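Local coordinates for putative methylthioribose-1-phosphate isomerase (Pyrococcus horikoshii OT3, PDB 6A34), which probably catalyses the isomerisation of 5-methylthioribose 1-phosphate to 5-methylthioribulose 1-phosphate in the methionine salvage pathway, at residues N111-L116 with Y137-E142; N162-C167 with D240-G245; T201-Q206 with P301-T306; N252-N257 with L288-D293. One frame throughout, in Å; residues are numbered along the deposited sequence.

Contact 1 of 4, residues N111-L116 with Y137-E142; sequences NRIKKL and YKIADE
Helices 104-119 and 125-157 form an antiparallel helical hairpin; the axes of segments 111-116 and 137-142 stay 11.7 Å apart at closest approach and run at 145°, wide enough that long side chains must bridge the gap. The apolar part is small: Ile113 and Ile139 cross obliquely and meet through their CD1 atoms, 3.9 Å apart. Buried Ile113 also rests on Leu70 of helix 59-76, toward the interior. The other part is polar and nearer to solvent. With CG anti to the backbone N (chi1 179°), Arg112 runs extended from CG to NE and presents its guanidinium tip to tip to Glu142. One face of that group lies over Ile139, whose CG1 is 3.8 Å from Arg112 NH1, while Glu135 takes NE in a second salt bridge. The shared cation would probably favour the ionised form of both glutamates. An alanine in place of Arg112 removes both salt bridges and the cover on Ile139, and would probably loosen the helix pairing. Carboxylate and guanidinium are nearly coplanar (17°) in an end-on bidentate grip through syn lone pairs: Arg112 NH1 to Glu142 OE1 at 2.6 Å and Arg112 NH2 to Glu142 OE2 at 2.8 Å.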
loop_
_atom_site.group_PDB
_atom_site.type_symbol
_atom_site.label_atom_id
_atom_site.label_comp_id
_atom_site.label_asym_id
_atom_site.label_seq_id
_atom_site.Cartn_x
_atom_site.Cartn_y
_atom_site.Cartn_z
ATOM N N ASN A 111 10.830 28.871 -21.171
ATOM C CA ASN A 111 10.305 30.199 -21.409
ATOM C C ASN A 111 11.183 31.292 -20.788
ATOM O O ASN A 111 11.256 32.394 -21.305
ATOM C CB ASN A 111 8.883 30.348 -20.873
ATOM C CG ASN A 111 7.906 30.446 -22.014
ATOM O OD1 ASN A 111 7.480 29.428 -22.563
ATOM N ND2 ASN A 111 7.627 31.675 -22.423
ATOM N N ARG A 112 11.749 31.022 -19.619
ATOM C CA ARG A 112 12.669 31.941 -18.946
ATOM C C ARG A 112 13.889 32.235 -19.845
ATOM O O ARG A 112 14.368 33.367 -19.889
ATOM C CB ARG A 112 13.124 31.311 -17.631
ATOM C CG ARG A 112 14.103 32.151 -16.824
ATOM C CD ARG A 112 14.360 31.549 -15.451
ATOM N NE ARG A 112 15.496 32.168 -14.773
ATOM C CZ ARG A 112 15.805 31.925 -13.526
ATOM N NH1 ARG A 112 15.121 30.998 -12.873
ATOM N NH2 ARG A 112 16.775 32.600 -12.928
ATOM N N ILE A 113 14.385 31.205 -20.546
ATOM C CA ILE A 113 15.567 31.349 -21.398
ATOM C C ILE A 113 15.185 32.001 -22.739
ATOM O O ILE A 113 15.780 32.997 -23.126
ATOM C CB ILE A 113 16.255 29.994 -21.565
ATOM C CG1 ILE A 113 16.777 29.526 -20.203
ATOM C CG2 ILE A 113 17.337 30.081 -22.640
ATOM C CD1 ILE A 113 17.518 28.221 -20.253
ATOM N N LYS A 114 14.220 31.405 -23.436
ATOM C CA LYS A 114 13.529 31.985 -24.589
ATOM C C LYS A 114 13.343 33.508 -24.412
ATOM O O LYS A 114 13.790 34.282 -25.258
ATOM C CB LYS A 114 12.208 31.233 -24.772
ATOM C CG LYS A 114 11.169 31.873 -25.677
ATOM C CD LYS A 114 11.476 31.758 -27.147
ATOM C CE LYS A 114 10.220 31.729 -27.999
ATOM N NZ LYS A 114 10.567 31.651 -29.439
ATOM N N LYS A 115 12.721 33.930 -23.302
ATOM C CA LYS A 115 12.375 35.328 -23.073
ATOM C C LYS A 115 13.653 36.161 -22.909
ATOM O O LYS A 115 13.729 37.273 -23.394
ATOM C CB LYS A 115 11.495 35.508 -21.826
ATOM C CG LYS A 115 10.491 36.662 -21.860
ATOM C CD LYS A 115 10.763 37.720 -22.938
ATOM C CE LYS A 115 9.610 38.664 -23.215
ATOM N NZ LYS A 115 9.837 39.986 -22.581
ATOM N N LEU A 116 14.649 35.637 -22.194
ATOM C CA LEU A 116 15.956 36.329 -22.033
ATOM C C LEU A 116 16.630 36.550 -23.405
ATOM O O LEU A 116 17.184 37.599 -23.644
ATOM C CB LEU A 116 16.845 35.493 -21.111
ATOM C CG LEU A 116 18.206 36.082 -20.785
ATOM C CD1 LEU A 116 18.059 37.214 -19.784
ATOM C CD2 LEU A 116 19.144 35.009 -20.258
ATOM N N TYR A 137 22.454 27.553 -15.725
ATOM C CA TYR A 137 23.104 27.273 -14.456
ATOM C C TYR A 137 22.299 27.907 -13.319
ATOM O O TYR A 137 22.228 27.359 -12.221
ATOM C CB TYR A 137 24.561 27.734 -14.412
ATOM C CG TYR A 137 25.531 26.770 -15.053
ATOM C CD1 TYR A 137 25.722 25.494 -14.541
ATOM C CD2 TYR A 137 26.268 27.131 -16.168
ATOM C CE1 TYR A 137 26.611 24.603 -15.115
ATOM C CE2 TYR A 137 27.171 26.257 -16.749
ATOM C CZ TYR A 137 27.329 24.985 -16.231
ATOM O OH TYR A 137 28.196 24.117 -16.795
ATOM N N LYS A 138 21.730 29.082 -13.584
ATOM C CA LYS A 138 20.957 29.806 -12.597
ATOM C C LYS A 138 19.708 28.993 -12.196
ATOM O O LYS A 138 19.364 28.978 -11.050
ATOM C CB LYS A 138 20.553 31.176 -13.145
ATOM C CG LYS A 138 21.416 32.363 -12.753
ATOM C CD LYS A 138 20.718 33.641 -13.225
ATOM C CE LYS A 138 21.514 34.924 -13.122
ATOM N NZ LYS A 138 20.798 36.008 -13.842
ATOM N N ILE A 139 19.034 28.378 -13.172
ATOM C CA ILE A 139 17.853 27.585 -12.937
ATOM C C ILE A 139 18.216 26.423 -12.004
ATOM O O ILE A 139 17.573 26.220 -10.983
ATOM C CB ILE A 139 17.225 27.133 -14.266
ATOM C CG1 ILE A 139 16.677 28.336 -15.035
ATOM C CG2 ILE A 139 16.133 26.076 -14.049
ATOM C CD1 ILE A 139 16.393 28.050 -16.504
ATOM N N ALA A 140 19.297 25.707 -12.321
ATOM C CA ALA A 140 19.707 24.569 -11.528
ATOM C C ALA A 140 20.087 25.036 -10.124
ATOM O O ALA A 140 19.573 24.473 -9.165
ATOM C CB ALA A 140 20.830 23.812 -12.178
ATOM N N ASP A 141 20.949 26.061 -10.024
ATOM C CA ASP A 141 21.511 26.500 -8.742
ATOM C C ASP A 141 20.422 27.047 -7.808
ATOM O O ASP A 141 20.560 26.948 -6.605
ATOM C CB ASP A 141 22.596 27.573 -8.910
ATOM C CG ASP A 141 23.835 27.106 -9.661
ATOM O OD1 ASP A 141 24.093 25.880 -9.666
ATOM O OD2 ASP A 141 24.489 27.967 -10.307
ATOM N N GLU A 142 19.400 27.691 -8.364
ATOM C CA GLU A 142 18.282 28.233 -7.595
ATOM C C GLU A 142 17.526 27.089 -6.903
ATOM O O GLU A 142 17.043 27.252 -5.793
ATOM C CB GLU A 142 17.305 29.011 -8.489
ATOM C CG GLU A 142 17.702 30.472 -8.669
ATOM C CD GLU A 142 17.167 31.153 -9.922
ATOM O OE1 GLU A 142 16.146 30.685 -10.470
ATOM O OE2 GLU A 142 17.789 32.148 -10.363
#

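Contact 2 of 4, residues N162-C167 with D240-G245; sequences NILTHC and DAIIVG
Asp240 places CG beside its own backbone N (chi1 -56°), which brings OD2 to 2.8 Å from Asn162 N; the N-H points almost straight at it (170°) but arrives from above the carboxylate plane. The Asp240 N returns a bond to Asn162 O, also 2.8 Å, so the pair is linked in both directions. At the far end Thr165 turns OG1 anti to its backbone N (chi1 -165°) and donates to Ile243 O across 2.6 Å. Between these ends runs the parallel ladder: Leu164 N to Ala241 O, then Ile243 N to Leu164 O, the latter 3.0 Å long and nearly along the C=O axis. Strands 161-165 and 241-244 are central neighbours in a sheet of Rossmann-like order 3-2-1-4-5, and this pairing is where the strand order reverses direction. On the face with Ile163 and Ala241, Ile163 CG2 meets Ile243 CG2 at 3.7 Å beneath helix 180-189. An alanine at Asp240 takes away the OD2 acceptor of Asn162 N and, although the backbone bond could remain, would probably loosen the start of the ladder. Beyond the strands, a water donates to His166 O and accepts from Gly245 N, while the His166 imidazole is held by Asp199 and by the carbonyl of Ile259. Next comes Cys167, the predicted transition-state stabiliser.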
loop_
_atom_site.group_PDB
_atom_site.type_symbol
_atom_site.label_atom_id
_atom_site.label_comp_id
_atom_site.label_asym_id
_atom_site.label_seq_id
_atom_site.Cartn_x
_atom_site.Cartn_y
_atom_site.Cartn_z
ATOM N N ASN A 162 12.282 9.915 15.435
ATOM C CA ASN A 162 11.800 9.083 14.405
ATOM C C ASN A 162 10.830 9.914 13.561
ATOM O O ASN A 162 9.799 10.397 14.047
ATOM C CB ASN A 162 11.167 7.834 15.025
ATOM C CG ASN A 162 12.111 7.059 15.930
ATOM O OD1 ASN A 162 13.342 7.154 15.816
ATOM N ND2 ASN A 162 11.546 6.270 16.830
ATOM N N ILE A 163 11.187 10.079 12.293
ATOM C CA ILE A 163 10.417 10.792 11.300
ATOM C C ILE A 163 9.860 9.790 10.287
ATOM O O ILE A 163 10.521 8.820 9.975
ATOM C CB ILE A 163 11.307 11.809 10.572
ATOM C CG1 ILE A 163 12.077 12.696 11.554
ATOM C CG2 ILE A 163 10.461 12.597 9.587
ATOM C CD1 ILE A 163 11.189 13.435 12.538
ATOM N N LEU A 164 8.678 10.083 9.740
ATOM C CA LEU A 164 8.060 9.226 8.682
ATOM C C LEU A 164 7.747 10.099 7.458
ATOM O O LEU A 164 7.365 11.247 7.564
ATOM C CB LEU A 164 6.897 8.464 9.339
ATOM C CG LEU A 164 5.674 7.917 8.588
ATOM C CD1 LEU A 164 5.552 8.261 7.124
ATOM C CD2 LEU A 164 5.498 6.424 8.814
ATOM N N THR A 165 8.004 9.552 6.283
ATOM C CA THR A 165 7.698 10.252 5.048
ATOM C C THR A 165 7.105 9.267 4.046
ATOM O O THR A 165 6.887 8.071 4.348
ATOM C CB THR A 165 8.923 11.004 4.508
ATOM O OG1 THR A 165 8.543 11.963 3.514
ATOM C CG2 THR A 165 9.969 10.084 3.939
ATOM N N HIS A 166 6.782 9.845 2.886
ATOM C CA HIS A 166 5.956 9.282 1.880
ATOM C C HIS A 166 6.516 9.685 0.518
ATOM O O HIS A 166 6.964 10.819 0.327
ATOM C CB HIS A 166 4.525 9.785 2.099
ATOM C CG HIS A 166 3.466 8.977 1.417
ATOM N ND1 HIS A 166 3.007 7.789 1.928
ATOM C CD2 HIS A 166 2.753 9.187 0.289
ATOM C CE1 HIS A 166 2.060 7.297 1.141
ATOM N NE2 HIS A 166 1.878 8.132 0.133
ATOM N N CYS A 167 6.452 8.757 -0.431
ATOM C CA CYS A 167 6.861 8.990 -1.808
ATOM C C CYS A 167 8.361 9.284 -1.874
ATOM O O CYS A 167 9.120 8.779 -1.038
ATOM C CB CYS A 167 6.068 10.115 -2.473
ATOM S SG CYS A 167 5.992 9.894 -4.273
ATOM N N ASP A 240 7.639 10.346 15.792
ATOM C CA ASP A 240 7.652 11.623 16.482
ATOM C C ASP A 240 7.099 12.747 15.594
ATOM O O ASP A 240 6.536 13.684 16.100
ATOM C CB ASP A 240 9.060 11.921 17.014
ATOM C CG ASP A 240 9.624 10.836 17.932
ATOM O OD1 ASP A 240 8.893 10.381 18.848
ATOM O OD2 ASP A 240 10.798 10.420 17.713
ATOM N N ALA A 241 7.281 12.662 14.271
ATOM C CA ALA A 241 6.712 13.626 13.344
ATOM C C ALA A 241 6.696 13.036 11.936
ATOM O O ALA A 241 7.420 12.088 11.641
ATOM C CB ALA A 241 7.494 14.912 13.380
ATOM N N ILE A 242 5.843 13.608 11.086
ATOM C CA ILE A 242 5.660 13.182 9.714
ATOM C C ILE A 242 5.961 14.381 8.804
ATOM O O ILE A 242 5.548 15.454 9.076
ATOM C CB ILE A 242 4.227 12.661 9.513
ATOM C CG1 ILE A 242 3.954 11.407 10.338
ATOM C CG2 ILE A 242 3.957 12.451 8.049
ATOM C CD1 ILE A 242 2.483 11.133 10.584
ATOM N N ILE A 243 6.732 14.175 7.742
ATOM C CA ILE A 243 7.024 15.224 6.819
ATOM C C ILE A 243 6.779 14.675 5.424
ATOM O O ILE A 243 7.194 13.558 5.109
ATOM C CB ILE A 243 8.443 15.818 6.996
ATOM C CG1 ILE A 243 8.651 17.001 6.047
ATOM C CG2 ILE A 243 9.544 14.806 6.829
ATOM C CD1 ILE A 243 9.864 17.836 6.340
ATOM N N VAL A 244 6.069 15.474 4.628
ATOM C CA VAL A 244 5.778 15.137 3.260
ATOM C C VAL A 244 6.106 16.328 2.366
ATOM O O VAL A 244 6.211 17.460 2.822
ATOM C CB VAL A 244 4.318 14.710 3.081
ATOM C CG1 VAL A 244 4.007 13.472 3.907
ATOM C CG2 VAL A 244 3.378 15.860 3.380
ATOM N N GLY A 245 6.291 16.048 1.079
ATOM C CA GLY A 245 6.402 17.109 0.087
ATOM C C GLY A 245 5.023 17.556 -0.358
ATOM O O GLY A 245 4.034 17.191 0.244
HETATM O O HOH W 1 8.890 7.582 18.386
HETATM O O HOH W 2 5.860 13.292 -0.236
#

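Contact 3 of 4, residues T201-Q206 with P301-T306; sequences TRPVLQ and PEEVLT
One face of the Arg202 guanidinium is covered by Pro203 CB, 4.0 Å above its plane and over its centre. Bends at chi2 and chi3 (-72° and -71°) fold the arginine chain back to reach this position, and a cis peptide bond precedes the proline. While Pro203 takes a face, the carbonyls of the segment 301-306 meet the edge. Arg202 NH1 donates to Thr306 O at 3.0 Å, in the guanidinium plane and on a lone pair of the carbonyl. Arg202 NH2 adds weak bonds to Thr306 O and to Val304 O. Pro203 is also wedged against the helix 302-305 itself, with CB 3.3 Å from Glu303 O and 4.1 Å from Val304 CG2. Farther along, Val204 and Glu303 lie side by side and point the same way; Val204 CG2 touches Glu303 OE1 at 3.7 Å, an oxygen whose bond goes to Asn320. Thr306 closes the helix by giving both N and OG1 to Glu302 O.

The loop 201-206 follows a sheet strand and leads to Gln206, a predicted substrate-binding residue at the start of helix 206-217, and it sits at the dimer interface, where Glu200 of the second subunit pairs with Arg202 NE. A cation among carbonyls at and just beyond the C-terminal end of the short helix 302-305 may offset its partial negative charge, so one arginine would join helix, loop and partner subunit electrostatically.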
loop_
_atom_site.group_PDB
_atom_site.type_symbol
_atom_site.label_atom_id
_atom_site.label_comp_id
_atom_site.label_asym_id
_atom_site.label_seq_id
_atom_site.Cartn_x
_atom_site.Cartn_y
_atom_site.Cartn_z
ATOM N N THR A 201 4.898 3.486 -0.934
ATOM C CA THR A 201 4.089 4.405 -1.755
ATOM C C THR A 201 3.622 3.778 -3.079
ATOM O O THR A 201 4.033 4.179 -4.191
ATOM C CB THR A 201 4.822 5.728 -2.002
ATOM O OG1 THR A 201 5.478 6.130 -0.798
ATOM C CG2 THR A 201 3.865 6.826 -2.415
ATOM N N ARG A 202 2.712 2.814 -2.949
ATOM C CA ARG A 202 1.978 2.255 -4.058
ATOM C C ARG A 202 1.084 3.347 -4.638
ATOM O O ARG A 202 0.710 4.270 -3.920
ATOM C CB ARG A 202 1.119 1.062 -3.607
ATOM C CG ARG A 202 1.857 -0.271 -3.545
ATOM C CD ARG A 202 2.186 -0.855 -4.910
ATOM N NE ARG A 202 1.013 -1.347 -5.606
ATOM C CZ ARG A 202 0.995 -1.712 -6.878
ATOM N NH1 ARG A 202 2.046 -1.470 -7.652
ATOM N NH2 ARG A 202 -0.086 -2.307 -7.352
ATOM N N PRO A 203 0.742 3.239 -5.926
ATOM C CA PRO A 203 1.149 2.143 -6.794
ATOM C C PRO A 203 2.545 2.251 -7.430
ATOM O O PRO A 203 3.104 1.235 -7.854
ATOM C CB PRO A 203 0.142 2.161 -7.952
ATOM C CG PRO A 203 -0.487 3.536 -7.900
ATOM C CD PRO A 203 -0.482 3.863 -6.429
ATOM N N VAL A 204 3.099 3.466 -7.542
ATOM C CA VAL A 204 4.285 3.682 -8.379
ATOM C C VAL A 204 5.566 3.242 -7.631
ATOM O O VAL A 204 6.539 2.948 -8.274
ATOM C CB VAL A 204 4.329 5.142 -8.911
ATOM C CG1 VAL A 204 5.574 5.433 -9.737
ATOM C CG2 VAL A 204 3.108 5.477 -9.760
ATOM N N LEU A 205 5.541 3.207 -6.294
ATOM C CA LEU A 205 6.591 2.630 -5.387
ATOM C C LEU A 205 7.876 3.464 -5.353
ATOM O O LEU A 205 8.974 2.929 -5.154
ATOM C CB LEU A 205 6.901 1.169 -5.751
ATOM C CG LEU A 205 5.753 0.202 -5.463
ATOM C CD1 LEU A 205 5.877 -1.033 -6.337
ATOM C CD2 LEU A 205 5.694 -0.182 -3.983
ATOM N N GLN A 206 7.719 4.781 -5.439
ATOM C CA GLN A 206 8.847 5.694 -5.423
ATOM C C GLN A 206 9.485 5.726 -4.041
ATOM O O GLN A 206 10.646 6.061 -3.952
ATOM C CB GLN A 206 8.441 7.086 -5.913
ATOM C CG GLN A 206 8.049 7.060 -7.386
ATOM C CD GLN A 206 7.960 8.417 -8.034
ATOM O OE1 GLN A 206 7.549 9.404 -7.423
ATOM N NE2 GLN A 206 8.335 8.469 -9.297
ATOM N N PRO A 301 -4.621 2.150 -15.317
ATOM C CA PRO A 301 -4.947 1.062 -14.400
ATOM C C PRO A 301 -3.804 0.030 -14.270
ATOM O O PRO A 301 -3.724 -0.704 -13.278
ATOM C CB PRO A 301 -6.251 0.506 -14.999
ATOM C CG PRO A 301 -6.157 0.838 -16.475
ATOM C CD PRO A 301 -5.490 2.206 -16.507
ATOM N N GLU A 302 -2.871 0.023 -15.223
ATOM C CA GLU A 302 -1.718 -0.903 -15.194
ATOM C C GLU A 302 -0.817 -0.634 -13.983
ATOM O O GLU A 302 -0.205 -1.564 -13.480
ATOM C CB GLU A 302 -0.906 -0.828 -16.487
ATOM C CG GLU A 302 -1.686 -1.340 -17.708
ATOM C CD GLU A 302 -2.051 -2.824 -17.696
ATOM O OE1 GLU A 302 -1.135 -3.659 -17.578
ATOM O OE2 GLU A 302 -3.243 -3.141 -17.843
ATOM N N GLU A 303 -0.697 0.621 -13.548
ATOM C CA GLU A 303 0.079 0.927 -12.362
ATOM C C GLU A 303 -0.435 0.152 -11.131
ATOM O O GLU A 303 0.342 -0.132 -10.248
ATOM C CB GLU A 303 0.042 2.420 -12.052
ATOM C CG GLU A 303 0.743 3.297 -13.070
ATOM C CD GLU A 303 0.771 4.764 -12.632
ATOM O OE1 GLU A 303 -0.008 5.138 -11.722
ATOM O OE2 GLU A 303 1.569 5.529 -13.197
ATOM N N VAL A 304 -1.728 -0.201 -11.087
ATOM C CA VAL A 304 -2.295 -0.983 -9.942
ATOM C C VAL A 304 -2.312 -2.505 -10.225
ATOM O O VAL A 304 -2.135 -3.299 -9.287
ATOM C CB VAL A 304 -3.696 -0.463 -9.571
ATOM C CG1 VAL A 304 -4.364 -1.331 -8.520
ATOM C CG2 VAL A 304 -3.650 1.000 -9.110
ATOM N N LEU A 305 -2.576 -2.901 -11.481
ATOM C CA LEU A 305 -2.707 -4.307 -11.881
ATOM C C LEU A 305 -1.329 -4.965 -11.849
ATOM O O LEU A 305 -1.259 -6.156 -11.643
ATOM C CB LEU A 305 -3.318 -4.423 -13.283
ATOM C CG LEU A 305 -4.724 -3.854 -13.425
ATOM C CD1 LEU A 305 -5.149 -3.849 -14.873
ATOM C CD2 LEU A 305 -5.732 -4.616 -12.581
ATOM N N THR A 306 -0.278 -4.166 -12.092
ATOM C CA THR A 306 1.097 -4.582 -11.958
ATOM C C THR A 306 1.766 -3.879 -10.767
ATOM O O THR A 306 1.342 -2.823 -10.284
ATOM C CB THR A 306 1.899 -4.350 -13.244
ATOM O OG1 THR A 306 2.131 -2.952 -13.378
ATOM C CG2 THR A 306 1.218 -4.859 -14.498
#

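Contact 4 of 4, residues N252-N257 with L288-D293; sequences NGDFAN and LKSGKD
A single strong hydrogen bond joins the segments: Gly291 N donates to Asp254 OD2 at 2.7 Å, on the anti lone pair of that oxygen. Two further bonds are internal to 252-257 and position the carboxylate. Asn252 ND2 reaches Asp254 OD2 at 2.9 Å from well above the carboxylate plane; and Asn252, with CG in the crowded position between the backbone N and the carbonyl carbon (chi1 68°), lets OD1 accept from Asp254 N at 2.9 Å. Two donors on OD2 thus fix the rotation of the carboxylate, and its second oxygen, OD1, is bonded to the backbone N of His328.

Backbone bonding across the segments is slight. Asn252 N reaches Lys289 O at 3.4 Å with poor geometry, a weak bond.

Packing is close but limited. Ser290 CB lies 3.4 Å from Asn252 ND2 and 3.7 Å from Asp254 OD2. A side chain at position 291 would run into that same Asp254 oxygen, so glycine suits the start of the 3-10 segment 291-293.

Strands 248-250 and 255-258 are consecutive and antiparallel, so the loop between them is the turn of a beta hairpin, with an Asx turn at Asn252 followed by Gly253 at positive phi (97°), and it docks on the loop that follows strand 284-285.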
loop_
_atom_site.group_PDB
_atom_site.type_symbol
_atom_site.label_atom_id
_atom_site.label_comp_id
_atom_site.label_asym_id
_atom_site.label_seq_id
_atom_site.Cartn_x
_atom_site.Cartn_y
_atom_site.Cartn_z
ATOM N N ASN A 252 -5.258 28.594 0.707
ATOM C CA ASN A 252 -5.709 28.393 2.085
ATOM C C ASN A 252 -4.842 27.318 2.762
ATOM O O ASN A 252 -5.126 26.924 3.864
ATOM C CB ASN A 252 -7.172 27.955 2.142
ATOM C CG ASN A 252 -7.377 26.560 1.580
ATOM O OD1 ASN A 252 -6.502 26.003 0.910
ATOM N ND2 ASN A 252 -8.549 26.000 1.804
ATOM N N GLY A 253 -3.835 26.798 2.057
ATOM C CA GLY A 253 -2.933 25.809 2.634
ATOM C C GLY A 253 -3.287 24.364 2.298
ATOM O O GLY A 253 -2.452 23.487 2.519
ATOM N N ASP A 254 -4.493 24.107 1.765
ATOM C CA ASP A 254 -4.820 22.766 1.223
ATOM C C ASP A 254 -3.700 22.424 0.241
ATOM O O ASP A 254 -3.160 23.321 -0.414
ATOM C CB ASP A 254 -6.187 22.690 0.530
ATOM C CG ASP A 254 -7.393 23.036 1.393
ATOM O OD1 ASP A 254 -7.225 23.167 2.617
ATOM O OD2 ASP A 254 -8.496 23.223 0.815
ATOM N N PHE A 255 -3.299 21.152 0.175
ATOM C CA PHE A 255 -2.295 20.772 -0.809
ATOM C C PHE A 255 -2.582 19.387 -1.394
ATOM O O PHE A 255 -3.167 18.516 -0.749
ATOM C CB PHE A 255 -0.882 20.853 -0.225
ATOM C CG PHE A 255 -0.558 19.836 0.835
ATOM C CD1 PHE A 255 -1.087 19.944 2.110
ATOM C CD2 PHE A 255 0.309 18.795 0.577
ATOM C CE1 PHE A 255 -0.787 19.003 3.085
ATOM C CE2 PHE A 255 0.602 17.861 1.556
ATOM C CZ PHE A 255 0.039 17.949 2.796
ATOM N N ALA A 256 -2.139 19.235 -2.642
ATOM C CA ALA A 256 -2.111 18.003 -3.384
ATOM C C ALA A 256 -0.751 17.335 -3.197
ATOM O O ALA A 256 0.276 17.994 -3.214
ATOM C CB ALA A 256 -2.380 18.295 -4.841
ATOM N N ASN A 257 -0.752 16.027 -2.961
ATOM C CA ASN A 257 0.512 15.277 -2.884
ATOM C C ASN A 257 0.182 13.835 -3.272
ATOM O O ASN A 257 -1.003 13.513 -3.397
ATOM C CB ASN A 257 1.199 15.425 -1.521
ATOM C CG ASN A 257 2.655 15.007 -1.548
ATOM O OD1 ASN A 257 3.414 15.470 -2.403
ATOM N ND2 ASN A 257 3.039 14.081 -0.673
ATOM N N LEU A 288 -5.560 29.506 -6.853
ATOM C CA LEU A 288 -6.649 28.616 -6.385
ATOM C C LEU A 288 -6.909 28.875 -4.896
ATOM O O LEU A 288 -5.977 28.978 -4.118
ATOM C CB LEU A 288 -6.274 27.148 -6.619
ATOM C CG LEU A 288 -5.899 26.734 -8.044
ATOM C CD1 LEU A 288 -5.621 25.239 -8.094
ATOM C CD2 LEU A 288 -6.990 27.074 -9.056
ATOM N N LYS A 289 -8.184 28.947 -4.505
ATOM C CA LYS A 289 -8.572 29.353 -3.162
ATOM C C LYS A 289 -8.525 28.149 -2.208
ATOM O O LYS A 289 -8.220 28.302 -1.035
ATOM C CB LYS A 289 -9.979 29.952 -3.162
ATOM C CG LYS A 289 -10.124 31.316 -3.836
ATOM C CD LYS A 289 -11.583 31.801 -3.868
ATOM C CE LYS A 289 -11.876 32.890 -4.894
ATOM N NZ LYS A 289 -13.169 32.707 -5.612
ATOM N N SER A 290 -8.854 26.956 -2.710
ATOM C CA SER A 290 -8.981 25.793 -1.876
ATOM C C SER A 290 -8.795 24.501 -2.681
ATOM O O SER A 290 -8.756 24.478 -3.931
ATOM C CB SER A 290 -10.285 25.801 -1.124
ATOM O OG SER A 290 -11.268 25.104 -1.844
ATOM N N GLY A 291 -8.630 23.423 -1.918
ATOM C CA GLY A 291 -8.316 22.091 -2.424
ATOM C C GLY A 291 -9.327 21.588 -3.440
ATOM O O GLY A 291 -8.935 20.920 -4.400
ATOM N N LYS A 292 -10.600 21.956 -3.276
ATOM C CA LYS A 292 -11.692 21.462 -4.172
ATOM C C LYS A 292 -11.503 21.958 -5.623
ATOM O O LYS A 292 -12.111 21.396 -6.543
ATOM C CB LYS A 292 -13.084 21.796 -3.623
ATOM C CG LYS A 292 -13.254 23.192 -3.035
ATOM C CD LYS A 292 -14.625 23.810 -3.237
ATOM C CE LYS A 292 -14.961 24.000 -4.706
ATOM N NZ LYS A 292 -15.614 25.303 -4.955
ATOM N N ASP A 293 -10.624 22.948 -5.828
ATOM C CA ASP A 293 -10.295 23.504 -7.167
ATOM C C ASP A 293 -9.105 22.773 -7.814
ATOM O O ASP A 293 -8.759 23.071 -8.945
ATOM C CB ASP A 293 -9.975 25.009 -7.094
ATOM C CG ASP A 293 -11.010 25.839 -6.344
ATOM O OD1 ASP A 293 -12.243 25.571 -6.541
ATOM O OD2 ASP A 293 -10.587 26.742 -5.546
#

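How the contacts relate
From the N terminus, contact 1 closes first, a hairpin of 20 intervening residues, mostly helical, joining two consecutive helices; helix 125-157 is followed, after a short linker, by strand 161-165, where contact 2 opens. Contacts 2 and 3 cross, since 201-206 lies between 162-167 and 240-245 while 301-306 comes later. They also touch, Thr201 OG1 lying 2.8 Å from Cys167 N in a probable hydrogen bond. Contact 4 falls within the span of contact 3 and packs on contact 2, Phe255 CE2 being 3.9 Å from Val244 CG2. Contacts 2, 3 and 4 thus link the Rossmann-like sheet, the dimer-facing loop and the small sheet, whereas contact 1 stands apart, about 32 Å between centres from contact 2.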